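Local atomic coordinates of 2-oxoglutarate carboxylase small subunit (Hydrogenobacter thermophilus, PDB entry 7KCT), a protein that is the small subunit of a carboxylase, with a biotin carboxylase-like architecture that includes an ATP-grasp domain, and binds ADP, bicarbonate and magnesium. Residues I230-R235 and T312-V317. Sequence-based numbering, arbitrary orientation.
Sequences IHLGER and TGVDIV
Leu-232 of strand 229-236 meets Thr-312, Val-314 and Ile-316 where helix 305-312 turns into helix 316-324, and it supplies nearly all of the strand's share of the contact, a worked example of an apolar side chain from a strand received by side chains of an interhelical turn. Just before it in the strand, His-231 ND1 accepts from Gly-233 N at 3.0 Å, the amide lying in the ring plane. The leucine CG stands anti to the carbonyl carbon (chi1 -62°), and the extended branch beyond it carries CD1 to the junction, where it meets Val-314 CG1 of the turn at 3.9 Å and, at the start of the helix, Ile-316 CG1 at 3.8 Å. The other methyl, CD2, approaches Val-314 CG2 at 4.1 Å. The leucine and isoleucine chains run past one another in opposite senses, so their contact is alongside rather than end-on. Thr-312 adds its methyl, CG2, 4.2 Å from Leu-232 O. In the ATP-grasp fold this strand is an outermost member of a four-stranded antiparallel sheet, and Gln-220 of the adjoining strand 215-223 touches both Leu-232 and Ile-316. Across from Gly-233, Thr-312 OG1 accepts from Val-314 N at 3.1 Å in an ST turn, and Gly-313, just past the end of helix 305-312, leaves helical geometry with positive phi. The same hydroxyl hydrogen-bonds Thr-308 O, and Asp-315 N-caps the next helix by bonding Lys-318 N. Farther along, Arg-235 NE forms a salt bridge to Glu-218 of strand 215-223, while NH1 and NH2 hydrogen-bond Thr-308 OG1 and Gln-302 OE1, the latter from an ADP-pocket residue.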
ATOM      1  N   ILE A 230      -7.313  -8.435  24.204  1.00 41.27           N
ATOM      2  CA  ILE A 230      -5.996  -8.867  23.750  1.00 33.75           C
ATOM      3  C   ILE A 230      -5.097  -7.639  23.613  1.00 36.33           C
ATOM      4  O   ILE A 230      -5.553  -6.489  23.604  1.00 32.78           O
ATOM      5  CB  ILE A 230      -6.043  -9.647  22.423  1.00 34.62           C
ATOM      6  CG1 ILE A 230      -6.585  -8.781  21.288  1.00 36.42           C
ATOM      7  CG2 ILE A 230      -6.885 -10.940  22.535  1.00 42.14           C
ATOM      8  CD1 ILE A 230      -6.559  -9.479  19.931  1.00 42.31           C
ATOM      9  N   HIS A 231      -3.795  -7.889  23.523  1.00 33.73           N
ATOM     10  CA  HIS A 231      -2.839  -6.852  23.174  1.00 36.19           C
ATOM     11  C   HIS A 231      -2.309  -7.138  21.774  1.00 34.52           C
ATOM     12  O   HIS A 231      -2.345  -8.277  21.286  1.00 31.02           O
ATOM     13  CB  HIS A 231      -1.684  -6.739  24.202  1.00 36.49           C
ATOM     14  CG  HIS A 231      -0.716  -7.870  24.162  1.00 36.23           C
ATOM     15  ND1 HIS A 231       0.250  -7.976  23.189  1.00 37.06           N
ATOM     16  CD2 HIS A 231      -0.505  -8.905  25.016  1.00 34.01           C
ATOM     17  CE1 HIS A 231       0.964  -9.066  23.390  1.00 39.55           C
ATOM     18  NE2 HIS A 231       0.544  -9.634  24.510  1.00 38.50           N
ATOM     19  N   LEU A 232      -1.904  -6.077  21.091  1.00 35.95           N
ATOM     20  CA  LEU A 232      -1.325  -6.203  19.765  1.00 33.23           C
ATOM     21  C   LEU A 232       0.122  -5.743  19.804  1.00 38.21           C
ATOM     22  O   LEU A 232       0.614  -5.097  18.890  1.00 32.56           O
ATOM     23  CB  LEU A 232      -2.145  -5.433  18.723  1.00 32.29           C
ATOM     24  CG  LEU A 232      -3.590  -5.939  18.559  1.00 35.97           C
ATOM     25  CD1 LEU A 232      -4.390  -5.035  17.592  1.00 33.67           C
ATOM     26  CD2 LEU A 232      -3.592  -7.420  18.082  1.00 33.80           C
ATOM     27  N   GLY A 233       0.836  -6.102  20.878  1.00 34.01           N
ATOM     28  CA  GLY A 233       2.225  -5.782  20.918  1.00 34.18           C
ATOM     29  C   GLY A 233       2.431  -4.294  21.082  1.00 33.96           C
ATOM     30  O   GLY A 233       1.523  -3.527  21.396  1.00 33.55           O
ATOM     31  N   GLU A 234       3.681  -3.894  20.892  1.00 31.33           N
ATOM     32  CA  GLU A 234       4.092  -2.549  21.224  1.00 28.62           C
ATOM     33  C   GLU A 234       4.655  -1.815  20.008  1.00 29.09           C
ATOM     34  O   GLU A 234       4.891  -2.384  18.944  1.00 32.32           O
ATOM     35  CB  GLU A 234       5.109  -2.578  22.378  1.00 38.82           C
ATOM     36  CG  GLU A 234       6.550  -2.779  22.020  1.00 37.93           C
ATOM     37  CD  GLU A 234       6.866  -4.133  21.480  1.00 34.18           C
ATOM     38  OE1 GLU A 234       8.055  -4.318  21.171  1.00 41.42           O
ATOM     39  OE2 GLU A 234       5.971  -5.001  21.340  1.00 36.02           O
ATOM     40  N   ARG A 235       4.799  -0.515  20.190  1.00 33.19           N
ATOM     41  CA  ARG A 235       5.420   0.365  19.218  1.00 36.97           C
ATOM     42  C   ARG A 235       6.421   1.238  19.947  1.00 29.56           C
ATOM     43  O   ARG A 235       6.182   1.666  21.079  1.00 36.25           O
ATOM     44  CB  ARG A 235       4.390   1.255  18.546  1.00 30.39           C
ATOM     45  CG  ARG A 235       3.196   0.505  17.971  1.00 33.98           C
ATOM     46  CD  ARG A 235       2.224   1.546  17.356  1.00 28.21           C
ATOM     47  NE  ARG A 235       1.302   2.180  18.310  1.00 34.18           N
ATOM     48  CZ  ARG A 235       0.044   1.785  18.562  1.00 28.90           C
ATOM     49  NH1 ARG A 235      -0.480   0.729  17.963  1.00 27.18           N
ATOM     50  NH2 ARG A 235      -0.706   2.488  19.402  1.00 34.45           N
ATOM     51  N   THR A 312       0.758  -7.367  12.601  1.00 34.83           N
ATOM     52  CA  THR A 312      -0.181  -8.352  13.142  1.00 34.01           C
ATOM     53  C   THR A 312      -1.221  -8.832  12.154  1.00 37.13           C
ATOM     54  O   THR A 312      -1.798  -9.906  12.361  1.00 29.57           O
ATOM     55  CB  THR A 312      -0.957  -7.815  14.350  1.00 32.84           C
ATOM     56  OG1 THR A 312      -1.821  -6.718  13.973  1.00 29.93           O
ATOM     57  CG2 THR A 312      -0.012  -7.357  15.464  1.00 32.14           C
ATOM     58  N   GLY A 313      -1.536  -8.023  11.137  1.00 36.74           N
ATOM     59  CA  GLY A 313      -2.641  -8.274  10.236  1.00 28.50           C
ATOM     60  C   GLY A 313      -4.021  -7.937  10.782  1.00 29.32           C
ATOM     61  O   GLY A 313      -5.018  -8.240  10.126  1.00 33.88           O
ATOM     62  N   VAL A 314      -4.124  -7.279  11.925  1.00 24.35           N
ATOM     63  CA  VAL A 314      -5.411  -6.960  12.528  1.00 27.61           C
ATOM     64  C   VAL A 314      -5.834  -5.548  12.098  1.00 29.62           C
ATOM     65  O   VAL A 314      -5.131  -4.577  12.364  1.00 32.83           O
ATOM     66  CB  VAL A 314      -5.337  -7.089  14.061  1.00 29.02           C
ATOM     67  CG1 VAL A 314      -6.586  -6.611  14.728  1.00 27.61           C
ATOM     68  CG2 VAL A 314      -5.072  -8.538  14.438  1.00 37.13           C
ATOM     69  N   ASP A 315      -6.996  -5.426  11.454  1.00 28.45           N
ATOM     70  CA  ASP A 315      -7.551  -4.116  11.068  1.00 31.08           C
ATOM     71  C   ASP A 315      -8.237  -3.485  12.280  1.00 28.11           C
ATOM     72  O   ASP A 315      -9.374  -3.826  12.617  1.00 27.52           O
ATOM     73  CB  ASP A 315      -8.516  -4.302   9.909  1.00 32.58           C
ATOM     74  CG  ASP A 315      -9.049  -3.009   9.387  1.00 32.30           C
ATOM     75  OD1 ASP A 315      -9.142  -2.022  10.175  1.00 30.38           O
ATOM     76  OD2 ASP A 315      -9.428  -3.004   8.194  1.00 33.56           O
ATOM     77  N   ILE A 316      -7.529  -2.593  12.979  1.00 25.19           N
ATOM     78  CA  ILE A 316      -8.012  -2.094  14.268  1.00 28.65           C
ATOM     79  C   ILE A 316      -9.272  -1.227  14.130  1.00 27.18           C
ATOM     80  O   ILE A 316     -10.191  -1.299  14.961  1.00 25.39           O
ATOM     81  CB  ILE A 316      -6.884  -1.331  14.972  1.00 29.48           C
ATOM     82  CG1 ILE A 316      -5.714  -2.247  15.316  1.00 33.72           C
ATOM     83  CG2 ILE A 316      -7.469  -0.627  16.173  1.00 30.24           C
ATOM     84  CD1 ILE A 316      -4.407  -1.410  15.595  1.00 31.93           C
ATOM     85  N   VAL A 317      -9.318  -0.347  13.134  1.00 27.19           N
ATOM     86  CA  VAL A 317     -10.488   0.521  12.980  1.00 26.36           C
ATOM     87  C   VAL A 317     -11.733  -0.297  12.617  1.00 27.71           C
ATOM     88  O   VAL A 317     -12.827  -0.038  13.128  1.00 27.10           O
ATOM     89  CB  VAL A 317     -10.202   1.611  11.932  1.00 28.35           C
ATOM     90  CG1 VAL A 317     -11.415   2.477  11.681  1.00 26.88           C
ATOM     91  CG2 VAL A 317      -9.077   2.504  12.404  1.00 28.60           C
TER